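Local structure of SusD homolog (Bacteroides thetaiotaomicron VPI-5482, 3FDH) at residues A[451-454]-A[455-458]; A[59-62]-A[63-66]; A[413-416]-A[417-420]; A[431-434]-A[435-439]; A[335-338]-A[339-343]. The protein probably binds sugars or glycans at the outer membrane, as a predicted lipoprotein of the SusD/RagB family that would capture them for uptake. All coordinates share one frame; numbering follows the deposited sequence. Where two conformers were deposited one is given.

Interaction 1: residues A[451-454]-A[455-458]; sequences LTNP and NNSS
N453 folds its amide back over the chain so that OD1 accepts from two donors of N455. This makes an Asx turn on top of a type I beta turn running from N453 to N456, just ahead of the short helix 456-459. The backbone N of N455 reaches N453 OD1 at 2.9 Å as a capping bond, arriving a little tilted from the carbonyl plane. N455 ND2 comes to the same oxygen at 2.9 Å, in the carbonyl plane and on a lone pair, with the two amide planes 73° apart. N453 can offer this oxygen because its CG stands anti to the backbone N (chi1 -168°). The turn itself is closed by N456 N donating to N453 O at 3.1 Å. N456 then lies with ND2 3.7 Å from N453 CB and 3.8 Å from L451 CB.

Further out, E50 takes the backbone N-H groups of T452 and N453, while N453 ND2 donates to E63 O. One water accepts from N456 ND2 and donates to L451 O, bridging L451 and N456 across the turn. At the other end of that amide, N456 OD1 accepts from R65 NH2.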
loop_
_atom_site.group_PDB
_atom_site.type_symbol
_atom_site.label_atom_id
_atom_site.label_comp_id
_atom_site.label_asym_id
_atom_site.label_seq_id
_atom_site.Cartn_x
_atom_site.Cartn_y
_atom_site.Cartn_z
ATOM N N LEU A 451 8.542 11.566 11.295
ATOM C CA LEU A 451 9.628 11.084 10.418
ATOM C C LEU A 451 10.894 11.765 10.845
ATOM O O LEU A 451 10.871 12.941 11.157
ATOM C CB LEU A 451 9.337 11.402 8.947
ATOM C CG LEU A 451 8.044 10.746 8.444
ATOM C CD1 LEU A 451 7.933 11.069 6.950
ATOM C CD2 LEU A 451 8.062 9.267 8.723
ATOM N N THR A 452 12.009 11.053 10.846
ATOM C CA THR A 452 13.272 11.631 11.330
ATOM C C THR A 452 14.333 11.929 10.269
ATOM O O THR A 452 15.342 12.542 10.556
ATOM C CB THR A 452 13.856 10.764 12.459
ATOM O OG1 THR A 452 14.288 9.501 11.957
ATOM C CG2 THR A 452 12.801 10.547 13.525
ATOM N N ASN A 453 14.094 11.527 9.022
ATOM C CA ASN A 453 15.071 11.790 7.956
ATOM C C ASN A 453 15.426 13.294 7.896
ATOM O O ASN A 453 14.562 14.109 7.622
ATOM C CB ASN A 453 14.492 11.304 6.612
ATOM C CG ASN A 453 15.514 11.261 5.510
ATOM O OD1 ASN A 453 16.380 12.138 5.402
ATOM N ND2 ASN A 453 15.357 10.277 4.610
ATOM N N PRO A 454 16.707 13.672 8.075
ATOM C CA PRO A 454 16.994 15.107 8.103
ATOM C C PRO A 454 16.844 15.771 6.784
ATOM O O PRO A 454 16.769 16.995 6.699
ATOM C CB PRO A 454 18.471 15.159 8.499
ATOM C CG PRO A 454 18.776 13.825 9.055
ATOM C CD PRO A 454 17.910 12.876 8.353
ATOM N N ASN A 455 16.782 14.949 5.747
ATOM C CA ASN A 455 16.726 15.474 4.377
ATOM C C ASN A 455 15.331 15.937 4.007
ATOM O O ASN A 455 15.087 16.549 2.958
ATOM C CB ASN A 455 17.212 14.423 3.393
ATOM C CG ASN A 455 18.663 14.062 3.616
ATOM O OD1 ASN A 455 19.549 14.861 3.342
ATOM N ND2 ASN A 455 18.912 12.827 4.081
ATOM N N ASN A 456 14.420 15.667 4.910
ATOM C CA ASN A 456 13.015 16.027 4.701
ATOM C C ASN A 456 12.727 17.521 4.868
ATOM O O ASN A 456 11.598 17.959 4.633
ATOM C CB ASN A 456 12.124 15.239 5.667
ATOM C CG ASN A 456 11.880 13.843 5.213
ATOM O OD1 ASN A 456 12.221 13.458 4.094
ATOM N ND2 ASN A 456 11.251 13.079 6.059
ATOM N N SER A 457 13.757 18.281 5.248
ATOM C CA SER A 457 13.626 19.718 5.468
ATOM C C SER A 457 13.274 20.371 4.147
ATOM O O SER A 457 12.441 21.270 4.071
ATOM C CB SER A 457 14.911 20.325 6.042
ATOM O OG SER A 457 16.023 20.010 5.215
ATOM N N SER A 458 13.900 19.871 3.084
ATOM C CA SER A 458 13.612 20.352 1.741
ATOM C C SER A 458 13.406 19.248 0.707
ATOM O O SER A 458 13.025 19.536 -0.424
ATOM C CB SER A 458 14.748 21.223 1.251
ATOM O OG SER A 458 15.935 20.448 1.132
HETATM O O HOH W 1 10.177 14.862 8.591
HETATM O O HOH W 2 18.907 18.880 5.495
#

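Interaction 2: residues A[59-62]-A[63-66]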
loop_
_atom_site.group_PDB
_atom_site.type_symbol
_atom_site.label_atom_id
_atom_site.label_comp_id
_atom_site.label_asym_id
_atom_site.label_seq_id
_atom_site.Cartn_x
_atom_site.Cartn_y
_atom_site.Cartn_z
ATOM N N LEU A 59 18.017 2.466 -3.742
ATOM C CA LEU A 59 17.216 2.767 -2.543
ATOM C C LEU A 59 18.049 3.575 -1.526
ATOM O O LEU A 59 17.497 4.325 -0.718
ATOM C CB LEU A 59 16.613 1.495 -1.931
ATOM C CG LEU A 59 15.376 1.697 -1.057
ATOM C CD1 LEU A 59 14.236 2.348 -1.856
ATOM C CD2 LEU A 59 14.944 0.367 -0.475
ATOM N N TYR A 60 19.362 3.435 -1.606
ATOM C CA TYR A 60 20.262 4.203 -0.717
ATOM C C TYR A 60 20.157 5.667 -1.107
ATOM O O TYR A 60 19.992 6.551 -0.241
ATOM C CB TYR A 60 21.721 3.739 -0.786
ATOM C CG TYR A 60 22.660 4.759 -0.176
ATOM C CD1 TYR A 60 22.835 4.837 1.194
ATOM C CD2 TYR A 60 23.311 5.681 -0.965
ATOM C CE1 TYR A 60 23.667 5.795 1.766
ATOM C CE2 TYR A 60 24.148 6.642 -0.409
ATOM C CZ TYR A 60 24.288 6.708 0.959
ATOM O OH TYR A 60 25.092 7.653 1.516
ATOM N N TYR A 61 20.176 5.890 -2.413
ATOM C CA TYR A 61 20.123 7.269 -2.991
ATOM C C TYR A 61 18.750 7.919 -2.784
ATOM O O TYR A 61 18.602 9.146 -2.656
ATOM C CB TYR A 61 20.636 7.323 -4.439
ATOM C CG TYR A 61 22.142 7.029 -4.433
ATOM C CD1 TYR A 61 23.032 7.937 -3.875
ATOM C CD2 TYR A 61 22.636 5.826 -4.882
ATOM C CE1 TYR A 61 24.403 7.664 -3.793
ATOM C CE2 TYR A 61 23.996 5.530 -4.804
ATOM C CZ TYR A 61 24.874 6.446 -4.249
ATOM O OH TYR A 61 26.221 6.138 -4.193
ATOM N N ALA A 62 17.754 7.069 -2.687
ATOM C CA ALA A 62 16.385 7.520 -2.366
ATOM C C ALA A 62 16.370 7.926 -0.888
ATOM O O ALA A 62 15.844 8.961 -0.495
ATOM C CB ALA A 62 15.329 6.420 -2.648
ATOM N N GLU A 63 16.983 7.094 -0.058
ATOM C CA GLU A 63 17.025 7.351 1.364
ATOM C C GLU A 63 17.685 8.686 1.739
ATOM O O GLU A 63 17.224 9.408 2.626
ATOM C CB GLU A 63 17.763 6.186 2.051
ATOM C CG GLU A 63 17.724 6.236 3.611
ATOM C CD GLU A 63 16.323 6.051 4.199
ATOM O OE1 GLU A 63 15.550 5.184 3.699
ATOM O OE2 GLU A 63 16.032 6.729 5.215
ATOM N N VAL A 64 18.774 9.007 1.055
ATOM C CA VAL A 64 19.559 10.202 1.367
ATOM C C VAL A 64 19.114 11.342 0.502
ATOM O O VAL A 64 19.639 12.422 0.518
ATOM C CB VAL A 64 21.079 9.963 1.289
ATOM C CG1 VAL A 64 21.499 8.940 2.368
ATOM C CG2 VAL A 64 21.558 9.599 -0.173
ATOM N N ARG A 65 18.118 11.040 -0.294
ATOM C CA ARG A 65 17.493 12.012 -1.209
ATOM C C ARG A 65 18.451 12.633 -2.170
ATOM O O ARG A 65 18.433 13.858 -2.361
ATOM C CB ARG A 65 16.804 13.122 -0.430
ATOM C CG ARG A 65 15.805 12.665 0.577
ATOM C CD ARG A 65 14.616 11.930 0.001
ATOM N NE ARG A 65 13.657 11.843 1.078
ATOM C CZ ARG A 65 13.419 10.776 1.824
ATOM N NH1 ARG A 65 13.951 9.590 1.545
ATOM N NH2 ARG A 65 12.571 10.891 2.817
ATOM N N GLU A 66 19.305 11.816 -2.773
ATOM C CA GLU A 66 20.231 12.320 -3.787
ATOM C C GLU A 66 19.811 11.883 -5.193
ATOM O O GLU A 66 20.080 10.766 -5.624
ATOM C CB GLU A 66 21.678 11.943 -3.420
ATOM C CG GLU A 66 22.022 12.451 -1.980
ATOM C CD GLU A 66 23.389 12.013 -1.392
ATOM O OE1 GLU A 66 24.161 11.281 -2.054
ATOM O OE2 GLU A 66 23.673 12.424 -0.228
HETATM O O HOH W 3 25.770 9.701 -0.063
#
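From Y61 to E66 the chain closes helix 57-63 with a Schellman motif: R65 takes a positive phi of 57°, E66 N donates back to Y61 O at 2.8 Å, and R65 N donates to A62 O at 3.1 Å. Within the last turn, E63 N and V64 N still make ordinary helical bonds to L59 O and Y60 O.

The side chain of R65 adds to this ending. Its chain bends at chi2 (-63°) and swings the guanidinium back to the helix end, where NH1 meets A62 O at 2.9 Å in a nearly straight bond lying in the guanidinium plane. R65 N and R65 NH1 approach A62 O from opposite faces of its carbonyl plane. Of the remaining guanidinium nitrogens, NE turns to K459 O and NH2 is taken by the 453-456 turn. A leucine in place of R65 would probably leave A62 O with one donor fewer and strip K459 O and N456 of their mate.

On the other flank, V64 CG1 rests obliquely against the Y60 ring, 3.8 Å from Y60 CZ. E66 sends OE1 to the edge of the Y61 ring, 4.0 Å from Y61 CD1, and a water joins E66 OE1 to Y60 OH. The end of E63 leads away from the contact, its carboxylate held by S47, G54 and G308. Carbonyl oxygens that would be left bare at a helix C-terminus are thus engaged by backbone and guanidinium N-H groups, and the cationic group probably also suits the negative end of the helix dipole.

Interaction 3: residues A[413-416]-A[417-420]; sequences LQET and MIQK
E415 and Q419 meet one turn apart on helix 412-423 because both chains bend. E415 sets out with CG anti to the backbone N (chi1 -178°) and then turns at chi2 (61°), while Q419 starts beside its own backbone N and bends at chi2 as well. The two side chains cross obliquely, and Q419 NE2 donates to E415 OE2 at 2.9 Å, an i to i+4 side-chain pair on a buried helix of the largely helical SusD-like fold. The amide comes in on the syn side of that oxygen, yet tilted well out of the carboxylate plane, with the two flat groups turned 34° against each other. Q419 CG also lies 3.4 Å from E415 OE2, so the methylene part of the glutamine runs beside the same oxygen.

Two further pairs run alongside each other and point the same way. L413 CD1 touches M417 CG at 3.9 Å, M417 being a selenomethionine coiled through all its torsions. Q414 lays its CG 3.9 Å from the CD1 methyl of I418. Beneath them the helical bonds are regular, such as I418 N to Q414 O at 3.0 Å.

Helix 335-348 covers T416, M417 and Q419, while helix 393-410 lies against E415, T416 and Q419. T416 OG1 bonds back to P412 O, and K420 extends fully to form a salt bridge with D437 on the next helix. E415 OE2 has the amide and OE1 the hydroxyl of Y274, both neutral partners; K407 lies against the side chain, where its charge would probably ease the burial.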
loop_
_atom_site.group_PDB
_atom_site.type_symbol
_atom_site.label_atom_id
_atom_site.label_comp_id
_atom_site.label_asym_id
_atom_site.label_seq_id
_atom_site.Cartn_x
_atom_site.Cartn_y
_atom_site.Cartn_z
ATOM N N LEU A 413 -8.155 10.656 17.236
ATOM C CA LEU A 413 -7.682 10.650 15.853
ATOM C C LEU A 413 -6.193 10.358 15.707
ATOM O O LEU A 413 -5.772 9.543 14.881
ATOM C CB LEU A 413 -8.009 11.967 15.139
ATOM C CG LEU A 413 -7.618 11.998 13.651
ATOM C CD1 LEU A 413 -8.299 10.898 12.837
ATOM C CD2 LEU A 413 -7.916 13.398 13.093
ATOM N N GLN A 414 -5.423 11.089 16.492
ATOM C CA GLN A 414 -3.965 10.999 16.465
ATOM C C GLN A 414 -3.538 9.567 16.646
ATOM O O GLN A 414 -2.735 9.051 15.888
ATOM C CB GLN A 414 -3.336 11.844 17.572
ATOM C CG GLN A 414 -1.844 11.657 17.671
ATOM C CD GLN A 414 -1.212 12.535 18.731
ATOM O OE1 GLN A 414 -1.141 13.728 18.564
ATOM N NE2 GLN A 414 -0.715 11.931 19.809
ATOM N N GLU A 415 -4.074 8.969 17.695
ATOM C CA GLU A 415 -3.764 7.582 18.080
ATOM C C GLU A 415 -4.194 6.582 17.011
ATOM O O GLU A 415 -3.485 5.631 16.686
ATOM C CB GLU A 415 -4.372 7.231 19.426
ATOM C CG GLU A 415 -4.030 5.825 19.866
ATOM C CD GLU A 415 -2.510 5.537 20.066
ATOM O OE1 GLU A 415 -1.667 6.460 20.210
ATOM O OE2 GLU A 415 -2.161 4.337 20.115
ATOM N N THR A 416 -5.371 6.824 16.467
ATOM C CA THR A 416 -5.903 6.017 15.388
ATOM C C THR A 416 -4.955 6.000 14.192
ATOM O O THR A 416 -4.665 4.957 13.641
ATOM C CB THR A 416 -7.340 6.471 14.962
ATOM O OG1 THR A 416 -8.240 6.267 16.074
ATOM C CG2 THR A 416 -7.853 5.690 13.669
HETATM N N MSE A 417 -4.402 7.139 13.816
HETATM C CA MSE A 417 -3.607 7.169 12.616
HETATM C C MSE A 417 -2.199 6.617 12.874
HETATM O O MSE A 417 -1.572 6.028 11.969
HETATM C CB MSE A 417 -3.570 8.576 12.084
HETATM C CG MSE A 417 -4.956 9.182 11.773
HETATM SE SE MSE A 417 -5.933 8.066 10.540
HETATM C CE MSE A 417 -4.677 8.178 9.070
ATOM N N ILE A 418 -1.717 6.810 14.110
ATOM C CA ILE A 418 -0.430 6.193 14.537
ATOM C C ILE A 418 -0.556 4.669 14.439
ATOM O O ILE A 418 0.325 3.975 13.925
ATOM C CB ILE A 418 0.015 6.616 15.953
ATOM C CG1 ILE A 418 0.431 8.101 15.937
ATOM C CG2 ILE A 418 1.196 5.770 16.381
ATOM C CD1 ILE A 418 0.722 8.756 17.340
ATOM N N GLN A 419 -1.676 4.160 14.920
ATOM C CA GLN A 419 -1.940 2.737 14.887
ATOM C C GLN A 419 -2.101 2.214 13.463
ATOM O O GLN A 419 -1.646 1.109 13.146
ATOM C CB GLN A 419 -3.140 2.335 15.801
ATOM C CG GLN A 419 -2.842 2.487 17.311
ATOM C CD GLN A 419 -1.612 1.673 17.777
ATOM O OE1 GLN A 419 -1.410 0.527 17.361
ATOM N NE2 GLN A 419 -0.803 2.264 18.650
ATOM N N LYS A 420 -2.685 3.021 12.578
ATOM C CA LYS A 420 -2.865 2.608 11.198
ATOM C C LYS A 420 -1.475 2.451 10.626
ATOM O O LYS A 420 -1.153 1.485 9.974
ATOM C CB LYS A 420 -3.692 3.649 10.410
ATOM C CG LYS A 420 -4.044 3.234 9.016
ATOM C CD LYS A 420 -4.914 4.238 8.286
ATOM C CE LYS A 420 -5.562 3.668 7.030
ATOM N NZ LYS A 420 -6.031 4.805 6.099
#

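Interaction 4: residues A[431-434]-A[435-439]; sequences ATET and YNDFR
The carboxylate of E433 and the amide of N436 are set 73° apart: N436 ND2 donates to E433 OE1 at 3.0 Å, leaving within its own amide plane but arriving from above the plane of the carboxylate. E433 can reach it by bending at chi2 (64°), and the two form an i to i+3 side-chain pair on the buried helix 431-443. The ring of Y435 has T432 O near its edge, and over one face lies the guanidinium of R439, with NE 3.2 Å above the ring plane and offset toward the rim. R439 NH2 turns to N436 OD1 in a weak bond, so N436 links the acid before it to the arginine after it.

E433 OE2 lies 4.4 Å from D437 OD1, two acids side by side on one face of the helix. Their charges are probably offset by basic partners, R208 for E433, and R440 and K420 for D437. A water donates to D437 OD2 at 2.8 Å and also bonds T434 OG1, whose hydroxyl is also hydrogen-bonded to Y51 OH.

The helix lies deep in the largely helical SusD-like fold. Helix 106-127 packs against T432 and N436, helix 40-48 against A431, T432 and Y435, and the loop residue L451 touches F438.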
loop_
_atom_site.group_PDB
_atom_site.type_symbol
_atom_site.label_atom_id
_atom_site.label_comp_id
_atom_site.label_asym_id
_atom_site.label_seq_id
_atom_site.Cartn_x
_atom_site.Cartn_y
_atom_site.Cartn_z
ATOM N N ALA A 431 2.829 -0.069 2.311
ATOM C CA ALA A 431 3.583 1.184 2.460
ATOM C C ALA A 431 3.036 2.146 1.458
ATOM O O ALA A 431 2.970 3.366 1.660
ATOM C CB ALA A 431 5.084 0.980 2.261
ATOM N N THR A 432 2.626 1.567 0.351
ATOM C CA THR A 432 2.082 2.372 -0.749
ATOM C C THR A 432 0.937 3.232 -0.192
ATOM O O THR A 432 0.890 4.462 -0.300
ATOM C CB THR A 432 1.556 1.422 -1.860
ATOM O OG1 THR A 432 2.672 0.794 -2.516
ATOM C CG2 THR A 432 0.736 2.149 -2.891
ATOM N N GLU A 433 0.005 2.562 0.443
ATOM C CA GLU A 433 -1.168 3.246 1.009
ATOM C C GLU A 433 -0.788 4.123 2.224
ATOM O O GLU A 433 -1.349 5.179 2.429
ATOM C CB GLU A 433 -2.270 2.226 1.312
ATOM C CG GLU A 433 -3.560 2.785 1.859
ATOM C CD GLU A 433 -4.289 3.711 0.896
ATOM O OE1 GLU A 433 -3.942 3.774 -0.283
ATOM O OE2 GLU A 433 -5.260 4.352 1.341
ATOM N N THR A 434 0.176 3.695 3.020
ATOM C CA THR A 434 0.585 4.505 4.193
ATOM C C THR A 434 1.144 5.838 3.791
ATOM O O THR A 434 0.926 6.859 4.445
ATOM C CB THR A 434 1.561 3.814 5.026
ATOM O OG1 THR A 434 0.879 2.704 5.623
ATOM C CG2 THR A 434 2.089 4.757 6.128
ATOM N N TYR A 435 1.777 5.798 2.636
ATOM C CA TYR A 435 2.368 7.003 2.032
ATOM C C TYR A 435 1.287 7.988 1.521
ATOM O O TYR A 435 1.429 9.204 1.642
ATOM C CB TYR A 435 3.313 6.579 0.937
ATOM C CG TYR A 435 3.885 7.702 0.142
ATOM C CD1 TYR A 435 4.859 8.556 0.690
ATOM C CD2 TYR A 435 3.530 7.871 -1.174
ATOM C CE1 TYR A 435 5.390 9.580 -0.051
ATOM C CE2 TYR A 435 4.066 8.868 -1.921
ATOM C CZ TYR A 435 5.005 9.717 -1.370
ATOM O OH TYR A 435 5.508 10.677 -2.187
ATOM N N ASN A 436 0.188 7.447 1.029
ATOM C CA ASN A 436 -0.991 8.247 0.700
ATOM C C ASN A 436 -1.543 8.870 1.973
ATOM O O ASN A 436 -1.795 10.055 2.010
ATOM C CB ASN A 436 -2.088 7.434 0.036
ATOM C CG ASN A 436 -1.710 6.957 -1.343
ATOM O OD1 ASN A 436 -1.017 7.679 -2.082
ATOM N ND2 ASN A 436 -2.151 5.731 -1.701
ATOM N N ASP A 437 -1.728 8.070 3.026
ATOM C CA ASP A 437 -2.274 8.611 4.265
ATOM C C ASP A 437 -1.393 9.721 4.814
ATOM O O ASP A 437 -1.858 10.742 5.316
ATOM C CB ASP A 437 -2.380 7.543 5.358
ATOM C CG ASP A 437 -3.599 6.574 5.192
ATOM O OD1 ASP A 437 -4.715 7.020 4.851
ATOM O OD2 ASP A 437 -3.460 5.381 5.543
ATOM N N PHE A 438 -0.085 9.565 4.637
ATOM C CA PHE A 438 0.868 10.506 5.253
ATOM C C PHE A 438 0.737 11.834 4.579
ATOM O O PHE A 438 0.678 12.903 5.206
ATOM C CB PHE A 438 2.347 10.017 5.117
ATOM C CG PHE A 438 3.309 10.877 5.876
ATOM C CD1 PHE A 438 3.534 10.685 7.215
ATOM C CD2 PHE A 438 3.913 11.928 5.272
ATOM C CE1 PHE A 438 4.357 11.521 7.912
ATOM C CE2 PHE A 438 4.747 12.752 5.952
ATOM C CZ PHE A 438 4.974 12.561 7.281
ATOM N N ARG A 439 0.681 11.758 3.272
ATOM C CA ARG A 439 0.581 12.954 2.471
ATOM C C ARG A 439 -0.807 13.607 2.618
ATOM O O ARG A 439 -0.966 14.824 2.552
ATOM C CB ARG A 439 0.866 12.661 0.995
ATOM C CG ARG A 439 2.299 12.306 0.716
ATOM C CD ARG A 439 2.459 12.099 -0.793
ATOM N NE ARG A 439 1.741 10.919 -1.249
ATOM C CZ ARG A 439 1.383 10.682 -2.493
ATOM N NH1 ARG A 439 1.615 11.590 -3.401
ATOM N NH2 ARG A 439 0.728 9.593 -2.784
HETATM O O HOH W 4 -1.402 4.463 7.124
#

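Interaction 5: residues A[335-338]-A[339-343]; sequences YHEL and MFLKA
E337 O is gripped by two backbone N-H groups of the following turn, L341 N at 2.9 Å and, more weakly, F340 N at 3.1 Å. These are the bonds of helix 335-348, and Y335 O likewise takes M339 N at 3.0 Å.

That helical spacing of four residues lays M339, a selenomethionine, across Y335. Y335 sends its ring off with CG anti to the backbone N (chi1 173°), and M339 bends at chi2 and again at chi3 to lie over it. M339 CG makes a CH-pi contact over the ring face, 3.6 Å from Y335 CZ and displaced toward the hydroxyl end. The selenium follows farther out, 4.5 Å from the ring centre and oblique to it. The terminal CE then curls back to L338 CD2 at 3.7 Å. Replacing Y335 by an alanine would probably open a gap beneath M339 CG and SE, and would leave E359 without its hydroxyl mate.

The same stagger brings E337 and L341 side by side, with E337 OE2 3.8 Å from L341 CD1. E337 OE1 is in a salt bridge with R204, and H336 NE2 bonds E430. Helix 354-379 lies against H336, M339 and F340, helix 216-228 against L338 and M339, and helix 412-423 against F340. The Y335-M339 pair is a Met-aromatic contact between residues four apart on a buried helix, here within the largely helical fold of a SusD-like protein.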
loop_
_atom_site.group_PDB
_atom_site.type_symbol
_atom_site.label_atom_id
_atom_site.label_comp_id
_atom_site.label_asym_id
_atom_site.label_seq_id
_atom_site.Cartn_x
_atom_site.Cartn_y
_atom_site.Cartn_z
ATOM N N TYR A 335 -8.260 -5.984 5.718
ATOM C CA TYR A 335 -9.341 -5.806 6.635
ATOM C C TYR A 335 -8.950 -4.763 7.665
ATOM O O TYR A 335 -9.753 -3.900 8.030
ATOM C CB TYR A 335 -9.697 -7.117 7.315
ATOM C CG TYR A 335 -10.724 -7.012 8.431
ATOM C CD1 TYR A 335 -12.033 -6.637 8.194
ATOM C CD2 TYR A 335 -10.373 -7.332 9.745
ATOM C CE1 TYR A 335 -12.942 -6.539 9.236
ATOM C CE2 TYR A 335 -11.284 -7.270 10.774
ATOM C CZ TYR A 335 -12.554 -6.878 10.526
ATOM O OH TYR A 335 -13.441 -6.848 11.590
ATOM N N HIS A 336 -7.687 -4.787 8.082
ATOM C CA HIS A 336 -7.240 -3.828 9.106
ATOM C C HIS A 336 -7.329 -2.424 8.563
ATOM O O HIS A 336 -7.756 -1.529 9.275
ATOM C CB HIS A 336 -5.869 -4.119 9.796
ATOM C CG HIS A 336 -4.734 -4.405 8.873
ATOM N ND1 HIS A 336 -4.489 -5.676 8.370
ATOM C CD2 HIS A 336 -3.751 -3.601 8.392
ATOM C CE1 HIS A 336 -3.411 -5.622 7.599
ATOM N NE2 HIS A 336 -2.962 -4.371 7.580
ATOM N N GLU A 337 -6.935 -2.239 7.310
ATOM C CA GLU A 337 -7.027 -0.903 6.704
ATOM C C GLU A 337 -8.480 -0.437 6.729
ATOM O O GLU A 337 -8.788 0.716 7.024
ATOM C CB GLU A 337 -6.513 -0.845 5.253
ATOM C CG GLU A 337 -6.804 0.493 4.647
ATOM C CD GLU A 337 -6.493 0.635 3.168
ATOM O OE1 GLU A 337 -5.785 -0.191 2.544
ATOM O OE2 GLU A 337 -7.031 1.582 2.606
ATOM N N LEU A 338 -9.384 -1.346 6.452
ATOM C CA LEU A 338 -10.805 -0.962 6.397
ATOM C C LEU A 338 -11.298 -0.544 7.789
ATOM O O LEU A 338 -12.106 0.371 7.966
ATOM C CB LEU A 338 -11.644 -2.116 5.839
ATOM C CG LEU A 338 -13.102 -1.810 5.555
ATOM C CD1 LEU A 338 -13.229 -0.978 4.305
ATOM C CD2 LEU A 338 -13.889 -3.151 5.468
HETATM N N MSE A 339 -10.781 -1.208 8.786
HETATM C CA MSE A 339 -11.202 -0.904 10.175
HETATM C C MSE A 339 -10.603 0.396 10.656
HETATM O O MSE A 339 -11.195 1.080 11.501
HETATM C CB MSE A 339 -10.882 -2.056 11.144
HETATM C CG MSE A 339 -11.676 -3.355 10.854
HETATM SE SE MSE A 339 -13.609 -3.121 10.906
HETATM C CE MSE A 339 -14.028 -2.771 9.159
ATOM N N PHE A 340 -9.442 0.732 10.099
ATOM C CA PHE A 340 -8.765 1.998 10.398
ATOM C C PHE A 340 -9.491 3.140 9.708
ATOM O O PHE A 340 -9.518 4.283 10.187
ATOM C CB PHE A 340 -7.283 1.980 10.029
ATOM C CG PHE A 340 -6.410 1.268 11.025
ATOM C CD1 PHE A 340 -6.228 1.788 12.314
ATOM C CD2 PHE A 340 -5.742 0.111 10.680
ATOM C CE1 PHE A 340 -5.444 1.138 13.255
ATOM C CE2 PHE A 340 -4.960 -0.549 11.626
ATOM C CZ PHE A 340 -4.795 -0.006 12.915
ATOM N N LEU A 341 -10.109 2.822 8.581
ATOM C CA LEU A 341 -10.903 3.821 7.871
ATOM C C LEU A 341 -12.144 4.093 8.665
ATOM O O LEU A 341 -12.596 5.228 8.833
ATOM C CB LEU A 341 -11.236 3.383 6.446
ATOM C CG LEU A 341 -10.141 3.575 5.403
ATOM C CD1 LEU A 341 -10.371 2.743 4.128
ATOM C CD2 LEU A 341 -10.040 5.060 5.123
ATOM N N LYS A 342 -12.715 3.021 9.165
ATOM C CA LYS A 342 -13.951 3.103 9.976
ATOM C C LYS A 342 -13.691 3.932 11.241
ATOM O O LYS A 342 -14.435 4.833 11.605
ATOM C CB LYS A 342 -14.370 1.720 10.403
ATOM C CG LYS A 342 -15.726 1.669 11.158
ATOM C CD LYS A 342 -16.183 0.256 11.427
ATOM C CE LYS A 342 -17.448 0.263 12.251
ATOM N NZ LYS A 342 -18.025 -1.104 12.493
ATOM N N ALA A 343 -12.598 3.598 11.897
ATOM C CA ALA A 343 -12.148 4.322 13.104
ATOM C C ALA A 343 -11.853 5.802 12.802
ATOM O O ALA A 343 -12.243 6.699 13.565
ATOM C CB ALA A 343 -10.905 3.619 13.731
#

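Overall arrangement
The five contacts form two groups. Interactions 1 and 2 have centres 12 Å apart and touch directly: the helix end at 63-66 binds the turn at 453-456 through N453 ND2 and R65 NH2. Interactions 3, 4 and 5 lie on three neighbouring helices, with centres 11 to 14 Å apart. The ring of F340 packs on Q419 and K420, and E433 OE2 lies 3.5 Å from E337 OE2, two like charges whose partners R208 and R204 probably offset them. Interaction 4, about 7 Å from the chain centre, connects the groups through F438 and L451. Tetraethylene glycol, probably from the crystallisation liquor, is bound about 4 Å from the side chain of N456 and, likewise, of F438.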